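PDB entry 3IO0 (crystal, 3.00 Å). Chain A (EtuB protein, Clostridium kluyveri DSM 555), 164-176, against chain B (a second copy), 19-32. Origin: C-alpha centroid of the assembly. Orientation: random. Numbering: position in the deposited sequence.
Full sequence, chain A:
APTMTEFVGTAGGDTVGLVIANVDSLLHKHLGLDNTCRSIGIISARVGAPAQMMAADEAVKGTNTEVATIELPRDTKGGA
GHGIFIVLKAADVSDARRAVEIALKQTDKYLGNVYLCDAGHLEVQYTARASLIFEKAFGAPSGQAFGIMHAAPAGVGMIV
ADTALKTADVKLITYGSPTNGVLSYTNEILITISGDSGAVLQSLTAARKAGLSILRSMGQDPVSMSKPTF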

# COMPACT_ATOMS: atom_id res chain seq x y z
N ALA A 164 14.35 16.17 16.64
CA ALA A 164 13.29 17.11 16.97
C ALA A 164 13.04 17.10 18.47
O ALA A 164 12.95 18.16 19.08
N LEU A 165 12.97 15.91 19.06
CA LEU A 165 12.60 15.75 20.46
C LEU A 165 13.73 16.15 21.40
O LEU A 165 13.50 16.65 22.52
N LYS A 166 14.95 15.91 20.93
CA LYS A 166 16.17 16.29 21.64
C LYS A 166 16.31 17.81 21.70
O LYS A 166 16.69 18.35 22.73
N THR A 167 15.98 18.47 20.60
CA THR A 167 16.20 19.91 20.40
C THR A 167 15.51 20.85 21.38
O THR A 167 16.08 21.88 21.74
N ALA A 168 14.29 20.52 21.81
CA ALA A 168 13.52 21.46 22.62
C ALA A 168 12.53 20.75 23.51
O ALA A 168 12.42 19.51 23.47
N ASP A 169 11.81 21.52 24.32
CA ASP A 169 10.87 20.93 25.25
C ASP A 169 9.48 20.85 24.62
O ASP A 169 8.67 21.79 24.70
N VAL A 170 9.20 19.72 23.97
CA VAL A 170 7.94 19.52 23.25
C VAL A 170 7.29 18.19 23.64
O VAL A 170 7.99 17.24 24.01
N LYS A 171 5.96 18.12 23.58
CA LYS A 171 5.23 16.87 23.80
C LYS A 171 5.24 16.02 22.53
O LYS A 171 5.11 16.56 21.41
N LEU A 172 5.39 14.71 22.70
CA LEU A 172 5.27 13.75 21.61
C LEU A 172 3.82 13.34 21.53
O LEU A 172 3.31 12.70 22.43
N ILE A 173 3.15 13.71 20.44
CA ILE A 173 1.72 13.44 20.34
C ILE A 173 1.45 12.17 19.54
O ILE A 173 0.60 11.37 19.92
N THR A 174 2.20 11.97 18.46
CA THR A 174 2.02 10.81 17.60
C THR A 174 3.35 10.19 17.20
O THR A 174 4.23 10.91 16.73
N TYR A 175 3.49 8.89 17.38
CA TYR A 175 4.61 8.16 16.76
C TYR A 175 4.06 7.18 15.74
O TYR A 175 3.26 6.32 16.08
N GLY A 176 4.47 7.32 14.49
CA GLY A 176 3.95 6.47 13.43
C GLY A 176 5.09 5.85 12.67
O GLY A 176 6.01 6.54 12.23
N VAL B 19 22.76 5.18 12.64
CA VAL B 19 23.01 4.85 14.03
C VAL B 19 22.54 6.02 14.88
O VAL B 19 22.83 7.16 14.54
N ILE B 20 21.80 5.77 15.95
CA ILE B 20 21.52 6.83 16.92
C ILE B 20 22.12 6.45 18.26
O ILE B 20 21.86 5.37 18.79
N ALA B 21 22.95 7.35 18.79
CA ALA B 21 23.74 7.09 19.99
C ALA B 21 22.90 6.95 21.26
O ALA B 21 23.05 5.98 22.01
N ASN B 22 22.01 7.91 21.48
CA ASN B 22 21.23 7.94 22.69
C ASN B 22 19.80 8.35 22.46
O ASN B 22 19.45 9.52 22.64
N VAL B 23 18.96 7.40 22.06
CA VAL B 23 17.61 7.72 21.59
C VAL B 23 16.83 8.45 22.67
O VAL B 23 16.85 8.06 23.83
N ASP B 24 16.16 9.54 22.27
CA ASP B 24 15.35 10.30 23.21
C ASP B 24 14.37 9.39 23.92
O ASP B 24 13.73 8.55 23.29
N SER B 25 14.25 9.57 25.23
CA SER B 25 13.47 8.65 26.06
C SER B 25 11.97 8.60 25.71
O SER B 25 11.28 7.61 26.00
N LEU B 26 11.47 9.66 25.09
CA LEU B 26 10.09 9.68 24.61
C LEU B 26 9.81 8.63 23.54
O LEU B 26 8.66 8.24 23.33
N LEU B 27 10.86 8.16 22.86
CA LEU B 27 10.71 7.15 21.82
C LEU B 27 10.96 5.73 22.33
O LEU B 27 10.78 4.76 21.59
N HIS B 28 11.39 5.62 23.59
CA HIS B 28 11.78 4.34 24.18
C HIS B 28 10.61 3.38 24.22
O HIS B 28 10.76 2.23 23.85
N LYS B 29 9.47 3.87 24.68
CA LYS B 29 8.24 3.09 24.72
C LYS B 29 7.93 2.47 23.35
O LYS B 29 7.48 1.34 23.29
N HIS B 30 8.19 3.20 22.28
CA HIS B 30 7.80 2.79 20.94
C HIS B 30 8.74 1.81 20.31
O HIS B 30 8.31 0.96 19.55
N LEU B 31 10.03 1.94 20.58
CA LEU B 31 10.99 0.91 20.19
C LEU B 31 11.16 0.03 21.41
O LEU B 31 10.58 0.31 22.46
N GLY B 32 11.94 -1.04 21.32
CA GLY B 32 12.06 -1.92 22.48
C GLY B 32 12.76 -1.33 23.71
O GLY B 32 13.03 -2.06 24.64

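The apolar centre of this contact is built from Leu165(A) and Tyr175(A) on one side and Leu26(B) and Leu27(B) on the other. Leu165(A) points toward chain B with chi1 m and chi2 t. Its CD1 lies 3.7 Å from CG of Leu27(B), and its CD2 lies 3.9 Å from CD1 of Leu26(B). The two methyls thus reach neighbouring leucines. Leu26(B) also points toward chain A, whereas Leu27(B) leaves its backbone sideways and its end comes nearer. Both are m, t rotamers.

Leu172(A) and Tyr175(A) also point in from their strand. Between them, Thr174(A) points away. Leu172(A) has chi1 t, with chi2 off the usual wells at -138°. Its CD1 is 3.7 Å from the backbone O of Leu26(B) and 3.8 Å from NE2 of His30(B).

Tyr175(A) has chi1 t and chi2 89°. Its CD1 packs 3.6 Å from CD2 of Leu27(B). The ring forms an offset stack with His30(B), which points toward chain A with chi1 m; centroids are 4.6 Å apart and planes at 25°. The offset sets each CB over the other residue's ring: CB of Tyr175(A) is 3.6 Å from the His30(B) ring centroid, and CB of His30(B) is 3.8 Å from the Tyr175(A) ring centroid.

At the polar edge, Asp24(B) points toward chain A with chi1 t. Its CG lies 3.8 Å from CB of Leu165(A). Its OD2 accepts a hydrogen bond from N of Leu26(B), 3.0 Å away, which ties the carboxylate to the backbone of its own chain.

Lys166(A) is exposed and starts out sideways, but the end of its side chain comes nearer to chain B. It has chi1 m and chi2 t, with chi3 (135°) and chi4 (96°) off the wells. Its NZ donates a hydrogen bond to the backbone O of Asn22(B) at 2.6 Å. This is the only hydrogen bond between the stretches.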

# COMPACT_ATOMS: atom_id res chain seq x y z
CB ALA A 164 12.03 16.76 16.23
CB LEU A 165 12.19 14.31 20.72
CG LEU A 165 10.92 13.79 20.03
CD1 LEU A 165 10.89 12.28 20.07
CD2 LEU A 165 9.69 14.36 20.70
CB LYS A 166 17.40 15.67 20.96
CG LYS A 166 17.69 14.20 21.31
CD LYS A 166 18.53 13.59 20.18
CE LYS A 166 19.72 12.74 20.67
NZ LYS A 166 19.42 11.30 20.72
CB THR A 167 15.81 20.31 18.97
OG1 THR A 167 16.83 19.87 18.08
CG2 THR A 167 15.65 21.82 18.83
CB ALA A 168 12.82 22.48 21.73
CB ASP A 169 10.86 21.70 26.58
CG ASP A 169 9.89 21.08 27.60
OD1 ASP A 169 9.71 19.84 27.60
OD2 ASP A 169 9.30 21.84 28.41
CB VAL A 170 8.13 19.57 21.72
CG1 VAL A 170 8.43 20.99 21.26
CG2 VAL A 170 9.24 18.62 21.27
CB LYS A 171 3.78 17.15 24.21
CG LYS A 171 3.59 18.03 25.42
CD LYS A 171 2.10 18.04 25.78
CE LYS A 171 1.83 18.56 27.20
NZ LYS A 171 1.83 20.06 27.26
CB LEU A 172 6.11 12.51 21.87
CG LEU A 172 6.64 11.63 20.72
CD1 LEU A 172 6.49 10.16 21.09
CD2 LEU A 172 5.97 11.90 19.38
CB ILE A 173 0.95 14.67 19.78
CG1 ILE A 173 1.26 15.91 20.62
CG2 ILE A 173 -0.56 14.43 19.75
CD1 ILE A 173 0.87 15.79 22.07
CB THR A 174 1.25 11.19 16.31
OG1 THR A 174 -0.10 11.55 16.63
CG2 THR A 174 1.27 10.06 15.29
CB TYR A 175 5.47 7.44 17.80
CG TYR A 175 6.46 6.48 17.19
CD1 TYR A 175 7.74 6.89 16.81
CD2 TYR A 175 6.11 5.15 16.98
CE1 TYR A 175 8.65 6.00 16.25
CE2 TYR A 175 7.00 4.26 16.41
CZ TYR A 175 8.28 4.68 16.05
OH TYR A 175 9.15 3.76 15.49
CB VAL B 19 24.50 4.58 14.25
CG1 VAL B 19 24.87 4.76 15.68
CG2 VAL B 19 24.84 3.18 13.81
CB ILE B 20 20.03 7.18 17.05
CG1 ILE B 20 19.52 7.81 15.75
CG2 ILE B 20 19.78 8.12 18.25
CD1 ILE B 20 18.03 8.16 15.73
CB ALA B 21 24.78 8.18 20.16
CB ASN B 22 21.88 8.88 23.69
CG ASN B 22 22.55 8.15 24.83
OD1 ASN B 22 23.78 8.07 24.91
ND2 ASN B 22 21.73 7.59 25.72
CB VAL B 23 16.85 6.44 21.14
CG1 VAL B 23 15.43 6.78 20.66
CG2 VAL B 23 17.63 5.73 20.05
CB ASP B 24 14.60 11.43 22.50
CG ASP B 24 14.02 12.43 23.49
OD1 ASP B 24 14.64 13.52 23.66
OD2 ASP B 24 12.97 12.12 24.12
CB SER B 25 13.68 8.96 27.53
OG SER B 25 12.96 10.11 27.89
CB LEU B 26 9.72 11.08 24.10
CG LEU B 26 9.55 12.18 25.14
CD1 LEU B 26 9.59 13.54 24.47
CD2 LEU B 26 8.26 12.00 25.91
CB LEU B 27 11.69 7.45 20.69
CG LEU B 27 11.41 8.66 19.80
CD1 LEU B 27 12.60 8.92 18.91
CD2 LEU B 27 10.16 8.44 18.97
CB HIS B 28 12.33 4.54 25.58
CG HIS B 28 13.71 5.12 25.62
ND1 HIS B 28 14.50 5.09 26.75
CD2 HIS B 28 14.44 5.73 24.66
CE1 HIS B 28 15.65 5.68 26.49
NE2 HIS B 28 15.65 6.07 25.23
CB LYS B 29 7.08 4.00 25.19
CG LYS B 29 5.64 3.46 24.95
CD LYS B 29 4.58 4.15 25.89
CE LYS B 29 4.23 5.61 25.51
NZ LYS B 29 5.42 6.53 25.49
CB HIS B 30 7.61 4.00 20.05
CG HIS B 30 6.54 4.92 20.52
ND1 HIS B 30 5.20 4.63 20.35
CD2 HIS B 30 6.59 6.10 21.17
CE1 HIS B 30 4.48 5.61 20.87
NE2 HIS B 30 5.30 6.51 21.37
CB LEU B 31 12.30 1.54 19.78
CG LEU B 31 12.11 2.61 18.70
CD1 LEU B 31 13.26 3.57 18.71
CD2 LEU B 31 11.94 1.99 17.32